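Local coordinates for pyruvate kinase 1 (Trypanosoma brucei brucei, PDB 4KCT) that transfers the phosphoryl group of phosphoenolpyruvate to ADP, giving pyruvate and ATP in glycolysis, and also decarboxylates oxaloacetate, at the interface of chains A and B. Coordinates in Å, arbitrary orientation; residue numbers count along the deposited sequence, not the author numbering. Chains: chain A/B, Pyruvate kinase 1.

Contact 1: the interface of chains A and B. Residues chain A 10-12, 14, 16, 318, 353, 357; chain B 273-274, 276-278, 280.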
loop_
_atom_site.group_PDB
_atom_site.type_symbol
_atom_site.label_atom_id
_atom_site.label_comp_id
_atom_site.label_asym_id
_atom_site.label_seq_id
_atom_site.Cartn_x
_atom_site.Cartn_y
_atom_site.Cartn_z
ATOM N N LEU A 10 18.401 10.192 1.503
ATOM C CA LEU A 10 19.743 9.678 1.135
ATOM C C LEU A 10 20.820 10.637 1.636
ATOM O O LEU A 10 20.594 11.828 1.668
ATOM C CB LEU A 10 19.867 9.546 -0.371
ATOM C CG LEU A 10 19.017 8.478 -1.048
ATOM C CD1 LEU A 10 19.023 8.709 -2.561
ATOM C CD2 LEU A 10 19.550 7.097 -0.693
ATOM N N SER A 11 21.975 10.114 2.058
ATOM C CA SER A 11 23.160 10.984 2.315
ATOM C C SER A 11 24.395 10.517 1.541
ATOM O O SER A 11 24.766 9.357 1.626
ATOM C CB SER A 11 23.483 11.032 3.817
ATOM O OG SER A 11 24.665 11.800 4.065
ATOM N N ILE A 12 25.050 11.433 0.826
ATOM C CA ILE A 12 26.376 11.147 0.231
ATOM C C ILE A 12 27.476 10.979 1.285
ATOM O O ILE A 12 28.616 10.655 0.963
ATOM C CB ILE A 12 26.816 12.259 -0.762
ATOM C CG1 ILE A 12 27.001 13.610 -0.034
ATOM C CG2 ILE A 12 25.825 12.370 -1.918
ATOM C CD1 ILE A 12 28.146 14.481 -0.557
ATOM N N GLU A 14 27.423 9.164 4.253
ATOM C CA GLU A 14 27.464 7.914 5.047
ATOM C C GLU A 14 28.376 6.885 4.390
ATOM O O GLU A 14 28.510 6.877 3.169
ATOM C CB GLU A 14 26.056 7.314 5.183
ATOM C CG GLU A 14 25.008 8.278 5.711
ATOM C CD GLU A 14 25.114 8.495 7.209
ATOM O OE1 GLU A 14 25.639 9.557 7.630
ATOM O OE2 GLU A 14 24.677 7.603 7.966
ATOM N N VAL A 16 29.515 3.503 2.591
ATOM C CA VAL A 16 28.829 2.633 1.641
ATOM C C VAL A 16 28.970 1.182 2.057
ATOM O O VAL A 16 29.764 0.862 2.957
ATOM C CB VAL A 16 29.344 2.854 0.192
ATOM C CG1 VAL A 16 29.047 4.281 -0.241
ATOM C CG2 VAL A 16 30.837 2.556 0.089
ATOM N N ALA A 318 24.829 3.181 -12.483
ATOM C CA ALA A 318 24.066 3.207 -11.226
ATOM C C ALA A 318 22.624 2.816 -11.520
ATOM O O ALA A 318 22.019 2.044 -10.795
ATOM C CB ALA A 318 24.123 4.605 -10.584
ATOM N N GLU A 353 27.860 2.226 -4.727
ATOM C CA GLU A 353 27.045 3.391 -4.374
ATOM C C GLU A 353 25.558 3.121 -4.670
ATOM O O GLU A 353 24.694 3.450 -3.860
ATOM C CB GLU A 353 27.484 4.654 -5.138
ATOM C CG GLU A 353 28.793 5.240 -4.679
ATOM C CD GLU A 353 28.704 5.919 -3.323
ATOM O OE1 GLU A 353 29.769 6.191 -2.741
ATOM O OE2 GLU A 353 27.588 6.294 -2.907
ATOM N N ALA A 357 22.386 2.855 -2.053
ATOM C CA ALA A 357 21.224 3.732 -2.203
ATOM C C ALA A 357 19.893 2.984 -2.412
ATOM O O ALA A 357 18.834 3.608 -2.510
ATOM C CB ALA A 357 21.455 4.725 -3.339
ATOM N N GLU B 273 31.254 8.810 -8.413
ATOM C CA GLU B 273 30.205 7.808 -8.197
ATOM C C GLU B 273 29.110 8.261 -7.207
ATOM O O GLU B 273 27.974 7.804 -7.298
ATOM C CB GLU B 273 30.808 6.449 -7.783
ATOM C CG GLU B 273 31.374 6.424 -6.365
ATOM C CD GLU B 273 32.836 6.844 -6.310
ATOM O OE1 GLU B 273 33.347 7.427 -7.304
ATOM O OE2 GLU B 273 33.488 6.552 -5.284
ATOM N N LYS B 274 29.397 9.291 -6.400
ATOM C CA LYS B 274 28.413 9.800 -5.457
ATOM C C LYS B 274 27.442 10.759 -6.108
ATOM O O LYS B 274 26.464 11.145 -5.492
ATOM C CB LYS B 274 29.086 10.475 -4.244
ATOM C CG LYS B 274 29.841 9.497 -3.344
ATOM C CD LYS B 274 30.269 10.126 -2.025
ATOM C CE LYS B 274 30.933 9.086 -1.135
ATOM N NZ LYS B 274 29.950 8.035 -0.740
ATOM N N CYS B 276 25.409 10.338 -8.509
ATOM C CA CYS B 276 24.114 9.683 -8.743
ATOM C C CYS B 276 23.211 9.767 -7.512
ATOM O O CYS B 276 22.023 10.047 -7.625
ATOM C CB CYS B 276 24.283 8.213 -9.236
ATOM S SG CYS B 276 25.051 7.010 -8.096
ATOM N N VAL B 277 23.807 9.593 -6.329
ATOM C CA VAL B 277 23.062 9.697 -5.074
ATOM C C VAL B 277 22.634 11.137 -4.782
ATOM O O VAL B 277 21.504 11.379 -4.390
ATOM C CB VAL B 277 23.909 9.178 -3.896
ATOM C CG1 VAL B 277 23.179 9.399 -2.580
ATOM C CG2 VAL B 277 24.231 7.705 -4.104
ATOM N N ALA B 278 23.561 12.091 -4.941
ATOM C CA ALA B 278 23.228 13.495 -4.820
ATOM C C ALA B 278 22.102 13.885 -5.751
ATOM O O ALA B 278 21.217 14.610 -5.368
ATOM C CB ALA B 278 24.455 14.361 -5.096
ATOM N N MET B 280 19.643 12.107 -7.188
ATOM C CA MET B 280 18.349 11.528 -6.797
ATOM C C MET B 280 17.779 12.278 -5.608
ATOM O O MET B 280 16.595 12.584 -5.560
ATOM C CB MET B 280 18.511 10.048 -6.413
ATOM C CG MET B 280 18.807 9.152 -7.597
ATOM S SD MET B 280 19.164 7.437 -7.140
ATOM C CE MET B 280 20.230 7.552 -5.743
HETATM O O HOH W 1 32.071 5.476 -3.340
HETATM O O HOH W 2 30.700 7.360 1.670
#

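Contact 2: the interface of chains A and B. Residues chain A 263-264, 267-268, 297-298; chain B 310-311.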
loop_
_atom_site.group_PDB
_atom_site.type_symbol
_atom_site.label_atom_id
_atom_site.label_comp_id
_atom_site.label_asym_id
_atom_site.label_seq_id
_atom_site.Cartn_x
_atom_site.Cartn_y
_atom_site.Cartn_z
ATOM N N ARG A 263 22.485 -3.785 -25.711
ATOM C CA ARG A 263 21.963 -2.471 -26.082
ATOM C C ARG A 263 22.529 -1.906 -27.382
ATOM O O ARG A 263 21.934 -1.014 -27.963
ATOM C CB ARG A 263 22.162 -1.475 -24.950
ATOM C CG ARG A 263 21.341 -1.843 -23.722
ATOM C CD ARG A 263 21.444 -0.755 -22.681
ATOM N NE ARG A 263 22.835 -0.369 -22.412
ATOM C CZ ARG A 263 23.168 0.566 -21.532
ATOM N NH1 ARG A 263 22.216 1.175 -20.842
ATOM N NH2 ARG A 263 24.426 0.999 -21.452
ATOM N N GLY A 264 23.689 -2.413 -27.811
ATOM C CA GLY A 264 24.336 -1.929 -29.037
ATOM C C GLY A 264 23.471 -2.225 -30.240
ATOM O O GLY A 264 22.902 -1.306 -30.866
ATOM N N GLY A 267 19.693 -0.893 -29.940
ATOM C CA GLY A 267 19.462 0.532 -30.178
ATOM C C GLY A 267 19.686 0.934 -31.643
ATOM O O GLY A 267 19.474 2.090 -32.021
ATOM N N VAL A 268 20.053 -0.043 -32.468
ATOM C CA VAL A 268 20.016 0.099 -33.919
ATOM C C VAL A 268 18.708 -0.472 -34.471
ATOM O O VAL A 268 18.060 0.140 -35.332
ATOM C CB VAL A 268 21.220 -0.636 -34.564
ATOM C CG1 VAL A 268 21.021 -0.804 -36.069
ATOM C CG2 VAL A 268 22.524 0.091 -34.242
ATOM N N THR A 297 26.949 -2.743 -22.934
ATOM C CA THR A 297 27.289 -1.955 -24.125
ATOM C C THR A 297 27.302 -0.449 -23.874
ATOM O O THR A 297 26.304 0.144 -23.429
ATOM C CB THR A 297 26.430 -2.314 -25.353
ATOM O OG1 THR A 297 26.655 -3.691 -25.693
ATOM C CG2 THR A 297 26.831 -1.410 -26.548
ATOM N N GLN A 298 28.490 0.123 -24.017
ATOM C CA GLN A 298 28.724 1.560 -23.846
ATOM C C GLN A 298 28.433 2.116 -22.466
ATOM O O GLN A 298 28.359 3.348 -22.298
ATOM C CB GLN A 298 28.005 2.374 -24.925
ATOM C CG GLN A 298 28.539 2.110 -26.344
ATOM C CD GLN A 298 27.877 3.020 -27.381
ATOM O OE1 GLN A 298 26.713 3.368 -27.245
ATOM N NE2 GLN A 298 28.687 3.568 -28.291
ATOM N N THR B 310 25.554 7.862 -27.259
ATOM C CA THR B 310 25.834 6.500 -26.772
ATOM C C THR B 310 24.629 5.943 -26.006
ATOM O O THR B 310 23.698 6.691 -25.647
ATOM C CB THR B 310 27.058 6.444 -25.849
ATOM O OG1 THR B 310 26.742 7.096 -24.610
ATOM C CG2 THR B 310 28.281 7.110 -26.497
ATOM N N ARG B 311 24.671 4.647 -25.697
ATOM C CA ARG B 311 23.592 4.034 -24.937
ATOM C C ARG B 311 23.519 4.616 -23.506
ATOM O O ARG B 311 22.439 4.792 -22.971
ATOM C CB ARG B 311 23.771 2.502 -24.890
ATOM C CG ARG B 311 23.884 1.855 -26.281
ATOM C CD ARG B 311 22.636 2.098 -27.106
ATOM N NE ARG B 311 22.768 1.498 -28.429
ATOM C CZ ARG B 311 23.128 2.169 -29.525
ATOM N NH1 ARG B 311 23.290 3.497 -29.478
ATOM N NH2 ARG B 311 23.262 1.527 -30.676
HETATM O O HOH W 3 28.808 6.080 -23.154
#

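Contact 1: the interface of chains A and B
A:Glu353, on helix 340-356, lies across the start of helix 275-289 of chain B and is gripped at its carboxylate by B:Lys274. The glutamate chain leaves with CG anti to the carbonyl carbon (chi1 -72°) and bends at chi2, bringing OE1 to the lysine ammonium as a salt bridge and hydrogen bond, B:Lys274 NZ to A:Glu353 OE1 2.7 Å, on the syn lone pair. B:Lys274 is extended as far as CE and turns only at chi4 (-65°), so its methylenes run beside the carboxylate, crossing A:Glu353 obliquely, and beside the backbone oxygen of A:Ile12. A weak hydrogen bond links that oxygen to NZ, 3.4 Å from A:Ile12 O to B:Lys274 NZ. A:Ile12 CG2, anti to the carbonyl carbon, sits over the helix start, 3.8 Å from both B:Lys274 O and B:Ala278 N; CG1 takes the crowded position between backbone N and carbonyl carbon. B:Glu273 crosses A:Glu353 at about a right angle, the two CG atoms packed tightly. Their carboxylates, 4.5 Å apart from A:Glu353 OE1 to B:Glu273 OE2, share a bridging water; the neighbouring lysine charge probably eases their repulsion.

B:Val277 wedges between the segments of chain A. Its CG1, anti to the backbone N (chi1 175°), meets A:Leu10 CB and A:Ile12 CG2, both at 4.0 Å, while CG2 faces A:Glu353 OE2 and A:Ala357 CB. The tip of A:Leu10 meets the methyl of B:Met280, A:Leu10 CD1 to B:Met280 CE 3.6 Å. On another flank of the helix start, A:Ala318 CB abuts B:Cys276 SG. This mixed patch pins the N-terminal segment and helix 340-356 of one subunit against helix 275-289 of its neighbour, helping to hold the pyruvate kinase tetramer together.

Contact 2: the interface of chains A and B
B:Arg311, the first residue of helix 311-323, reaches across the subunit boundary to the backbone of helix 263-269 in chain A. Its CB lies over one face of the A:Arg263 guanidinium, 3.6 Å above the plane and offset toward the rim; the two arginine chains slide past each other in opposite directions. CG, anti to the carbonyl carbon (chi1 -55°), passes the side-chain oxygen of A:Gln298, and the bend at chi2 (-61°) swings CD toward the carbonyl oxygen of A:Arg263. NE then donates to that oxygen, 2.7 Å from B:Arg311 NE to A:Arg263 O. The acceptor lies close to the guanidinium plane, but the donor stands above the carbonyl plane instead of on a lone pair. CZ faces both carbonyl oxygens, B:Arg311 CZ lying 3.7 Å from A:Arg263 O and from A:Gly264 O. NH1 comes loosely toward A:Gln298 OE1, 4.1 Å from B:Arg311 NH1. At the tip, NH2 makes a nearly straight bond (176° at H) to the next carbonyl, 2.9 Å from B:Arg311 NH2 to A:Gly264 O, in the carbonyl plane and on a lone pair. Two successive backbone oxygens thus fix the guanidinium's rotation, while the carbonyl oxygen of A:Gly267 lies off one face and A:Val268 CG2 packs against NH2.

The arginine's backbone N donates to the amide oxygen of A:Gln298, 2.9 Å from B:Arg311 N to A:Gln298 OE1. The glutamine's CD and OE1 pass B:Thr310 CB, crossing that side chain obliquely, and a water joins A:Gln298 O to B:Thr310 OG1. Behind this, A:Arg263 NH2 donates to A:Thr297 O at 2.9 Å, in the carbonyl plane and near the guanidinium plane.

A:Arg263, A:Gly264 and A:Thr297 also line the pyruvate pocket, so the neighbouring subunit's arginine braces the start of an active-site helix and may help to tie the site's shape to subunit packing.

The C-alpha centres of contact 1 and contact 2 lie about 25 Å apart within one two-fold symmetric interface, so each recurs with the chains exchanged. Helix 311-323 enters both: chain A supplies A:Ala318 to contact 1, and chain B supplies its first residue, B:Arg311, to contact 2. The helices 263-269 and 275-289, close in sequence, face the partner in contact 2 and contact 1 respectively. Contact 1 involves none of the residues that line the pyruvate pocket, whereas contact 2 does. Together they could couple movements between subunits to the active site.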